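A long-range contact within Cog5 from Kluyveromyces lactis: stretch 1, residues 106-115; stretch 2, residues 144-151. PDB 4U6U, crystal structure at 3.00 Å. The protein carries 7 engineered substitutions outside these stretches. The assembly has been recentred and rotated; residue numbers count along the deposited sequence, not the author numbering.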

# COMPACT_ATOMS: atom_id res chain seq x y z
N LEU B 106 -6.43 -6.68 5.76
CA LEU B 106 -6.77 -6.31 4.38
C LEU B 106 -5.57 -6.53 3.47
O LEU B 106 -5.72 -7.00 2.34
CB LEU B 106 -7.22 -4.85 4.32
CG LEU B 106 -8.20 -4.40 3.23
CD1 LEU B 106 -7.55 -4.32 1.87
CD2 LEU B 106 -9.40 -5.32 3.18
N LEU B 107 -4.40 -6.13 3.96
CA LEU B 107 -3.13 -6.31 3.26
C LEU B 107 -2.88 -7.78 2.94
O LEU B 107 -2.51 -8.15 1.82
CB LEU B 107 -1.98 -5.77 4.11
CG LEU B 107 -1.41 -4.37 3.91
CD1 LEU B 107 -0.92 -4.21 2.50
CD2 LEU B 107 -2.44 -3.31 4.22
N ARG B 108 -3.10 -8.60 3.96
CA ARG B 108 -2.95 -10.04 3.83
C ARG B 108 -3.89 -10.46 2.71
O ARG B 108 -3.46 -11.07 1.74
CB ARG B 108 -3.29 -10.74 5.16
CG ARG B 108 -2.72 -12.14 5.35
CD ARG B 108 -3.24 -12.77 6.65
NE ARG B 108 -3.26 -11.83 7.78
CZ ARG B 108 -4.38 -11.41 8.38
NH1 ARG B 108 -5.57 -11.83 7.96
NH2 ARG B 108 -4.31 -10.55 9.39
N TYR B 109 -5.15 -10.04 2.81
CA TYR B 109 -6.15 -10.41 1.81
C TYR B 109 -5.73 -10.04 0.39
O TYR B 109 -5.91 -10.83 -0.54
CB TYR B 109 -7.50 -9.74 2.09
CG TYR B 109 -8.50 -10.05 0.99
CD1 TYR B 109 -9.17 -11.27 0.98
CD2 TYR B 109 -8.73 -9.16 -0.06
CE1 TYR B 109 -10.07 -11.57 -0.02
CE2 TYR B 109 -9.62 -9.47 -1.07
CZ TYR B 109 -10.29 -10.68 -1.05
OH TYR B 109 -11.19 -11.01 -2.04
N LEU B 110 -5.17 -8.84 0.22
CA LEU B 110 -4.85 -8.36 -1.12
C LEU B 110 -3.64 -9.07 -1.70
O LEU B 110 -3.68 -9.52 -2.84
CB LEU B 110 -4.60 -6.86 -1.13
CG LEU B 110 -5.81 -5.94 -0.91
CD1 LEU B 110 -5.38 -4.47 -0.95
CD2 LEU B 110 -6.92 -6.22 -1.92
N SER B 111 -2.56 -9.13 -0.92
CA SER B 111 -1.30 -9.69 -1.40
C SER B 111 -1.40 -11.18 -1.69
O SER B 111 -0.83 -11.67 -2.66
CB SER B 111 -0.18 -9.43 -0.39
OG SER B 111 -0.43 -10.07 0.84
N THR B 112 -2.13 -11.91 -0.85
CA THR B 112 -2.28 -13.34 -1.09
C THR B 112 -3.21 -13.58 -2.27
O THR B 112 -3.06 -14.55 -2.99
CB THR B 112 -2.80 -14.11 0.16
OG1 THR B 112 -4.17 -13.78 0.39
CG2 THR B 112 -1.96 -13.79 1.41
N ASN B 113 -4.19 -12.71 -2.47
CA ASN B 113 -5.07 -12.87 -3.63
C ASN B 113 -4.38 -12.48 -4.94
O ASN B 113 -4.67 -13.03 -5.99
CB ASN B 113 -6.36 -12.07 -3.45
CG ASN B 113 -7.60 -12.95 -3.44
OD1 ASN B 113 -8.18 -13.23 -4.49
ND2 ASN B 113 -8.00 -13.39 -2.25
N LEU B 114 -3.47 -11.51 -4.86
CA LEU B 114 -2.72 -11.08 -6.03
C LEU B 114 -1.62 -12.09 -6.38
O LEU B 114 -1.38 -12.39 -7.56
CB LEU B 114 -2.11 -9.69 -5.81
CG LEU B 114 -1.18 -9.18 -6.90
CD1 LEU B 114 -1.93 -9.03 -8.22
CD2 LEU B 114 -0.52 -7.86 -6.50
N THR B 115 -0.93 -12.59 -5.36
CA THR B 115 0.13 -13.56 -5.60
C THR B 115 -0.46 -14.81 -6.28
O THR B 115 0.01 -15.25 -7.32
CB THR B 115 0.88 -13.98 -4.27
OG1 THR B 115 -0.06 -14.24 -3.22
CG2 THR B 115 1.82 -12.89 -3.79
N VAL B 144 4.76 -0.19 -0.44
CA VAL B 144 5.88 -1.07 -0.13
C VAL B 144 5.44 -2.54 -0.10
O VAL B 144 6.22 -3.43 -0.39
CB VAL B 144 6.53 -0.69 1.22
CG1 VAL B 144 5.82 -1.37 2.40
CG2 VAL B 144 8.01 -1.01 1.20
N ASP B 145 4.17 -2.77 0.23
CA ASP B 145 3.62 -4.11 0.29
C ASP B 145 3.34 -4.65 -1.11
O ASP B 145 3.42 -5.85 -1.34
CB ASP B 145 2.35 -4.11 1.14
CG ASP B 145 2.65 -4.22 2.62
OD1 ASP B 145 3.09 -5.31 3.05
OD2 ASP B 145 2.47 -3.22 3.36
N LEU B 146 2.99 -3.76 -2.04
CA LEU B 146 2.83 -4.17 -3.43
C LEU B 146 4.14 -4.71 -3.97
O LEU B 146 4.17 -5.70 -4.72
CB LEU B 146 2.34 -3.02 -4.30
CG LEU B 146 2.37 -3.36 -5.79
CD1 LEU B 146 1.21 -4.30 -6.12
CD2 LEU B 146 2.29 -2.11 -6.64
N PHE B 147 5.24 -4.08 -3.58
CA PHE B 147 6.55 -4.49 -4.06
C PHE B 147 7.01 -5.79 -3.41
O PHE B 147 7.47 -6.71 -4.09
CB PHE B 147 7.56 -3.37 -3.80
CG PHE B 147 7.21 -2.07 -4.45
CD1 PHE B 147 6.38 -2.04 -5.57
CD2 PHE B 147 7.69 -0.87 -3.95
CE1 PHE B 147 6.05 -0.84 -6.18
CE2 PHE B 147 7.36 0.34 -4.55
CZ PHE B 147 6.54 0.35 -5.67
N ASP B 148 6.85 -5.87 -2.09
CA ASP B 148 7.16 -7.07 -1.32
C ASP B 148 6.26 -8.21 -1.71
O ASP B 148 6.47 -9.34 -1.30
CB ASP B 148 7.06 -6.78 0.18
CG ASP B 148 8.17 -5.88 0.67
OD1 ASP B 148 8.93 -5.36 -0.18
OD2 ASP B 148 8.28 -5.66 1.90
N THR B 149 5.21 -7.89 -2.45
CA THR B 149 4.35 -8.90 -3.02
C THR B 149 4.86 -9.25 -4.41
O THR B 149 4.99 -10.43 -4.75
CB THR B 149 2.87 -8.45 -3.10
OG1 THR B 149 2.31 -8.46 -1.78
CG2 THR B 149 2.05 -9.39 -3.96
N ILE B 150 5.19 -8.24 -5.20
CA ILE B 150 5.75 -8.49 -6.53
C ILE B 150 7.10 -9.19 -6.36
O ILE B 150 7.40 -10.13 -7.08
CB ILE B 150 5.89 -7.20 -7.38
CG1 ILE B 150 4.73 -7.09 -8.38
CG2 ILE B 150 7.14 -7.22 -8.22
CD1 ILE B 150 3.36 -7.41 -7.82
N ASP B 151 7.87 -8.74 -5.37
CA ASP B 151 9.09 -9.44 -4.99
C ASP B 151 8.85 -10.93 -4.85
O ASP B 151 9.50 -11.75 -5.51
CB ASP B 151 9.65 -8.91 -3.67
CG ASP B 151 10.65 -7.79 -3.87
OD1 ASP B 151 11.11 -7.61 -5.02
OD2 ASP B 151 11.00 -7.13 -2.87

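Two helices can pack side by side without exchanging a hydrogen bond, and this pair from Cog5, whose axes come within 9.9 Å of each other, is a worked example. Both stretches are helical throughout, and each helix extends beyond the residues considered here. Their N-to-C directions differ by 32°, so the helices run in roughly the same sense. The backbones draw nearest where Ser111 faces Thr149, with a distance of 5.9 Å between Ser111 CA and Thr149 CA. Within each helix the main chain is held by its own i to i+4 hydrogen bonds, such as Ser111 N to Leu107 O and Ile150 N to Leu146 O; Thr149 N instead makes a weak bond to Leu146 O, three residues back.

At the point of closest backbone approach, both side chains are short and the CA-to-CB bonds of both point toward the other helix. Ser111 CB lies 3.0 Å from Thr149 OG1, a tight contact between a carbon and an oxygen rather than a hydrogen bond. The hydroxyls bond within their own helices: Ser111 OG, with chi1 in the p well, donates to Leu107 O at 3.0 Å, and Thr149 OG1, with chi1 in m, donates to Asp145 O at 2.9 Å. Each thus returns to a carbonyl one turn earlier. Thr115 repeats the pattern, its OG1 donating to Ser111 O at 2.7 Å. With OG1 so engaged, its methyl meets the other helix, Thr115 CG2 lying 3.5 Å from Thr149 CG2.

Thr149 is the residue most covered by the opposite stretch, and its methyl also serves the apolar part of the contact. Leu114 CD2 sits 3.9 Å from Thr149 CG2, 4.0 Å from Leu146 CD1 and 4.1 Å from Ile150 CD1, so a single leucine methyl touches three residues of the second helix. The CA-to-CB bond of Leu146 points sideways and that of Ile150 away, yet the ends of both side chains come nearer and reach Leu114.

One turn before Ser111, the CA-to-CB bond of Leu107 points toward the second helix, and Leu107 CD1 approaches Asp145 CB at 3.5 Å. The leucine methyl lies against both Asp145 CB and the carboxylate, with Asp145 CG and OD2 each 3.6 Å from Leu107 CD1; Asp145 OD2 is also hydrogen-bonded to a residue just beyond the stretches. The two stretches together bury 278 Å², a modest area achieved entirely without hydrogen bonds between them.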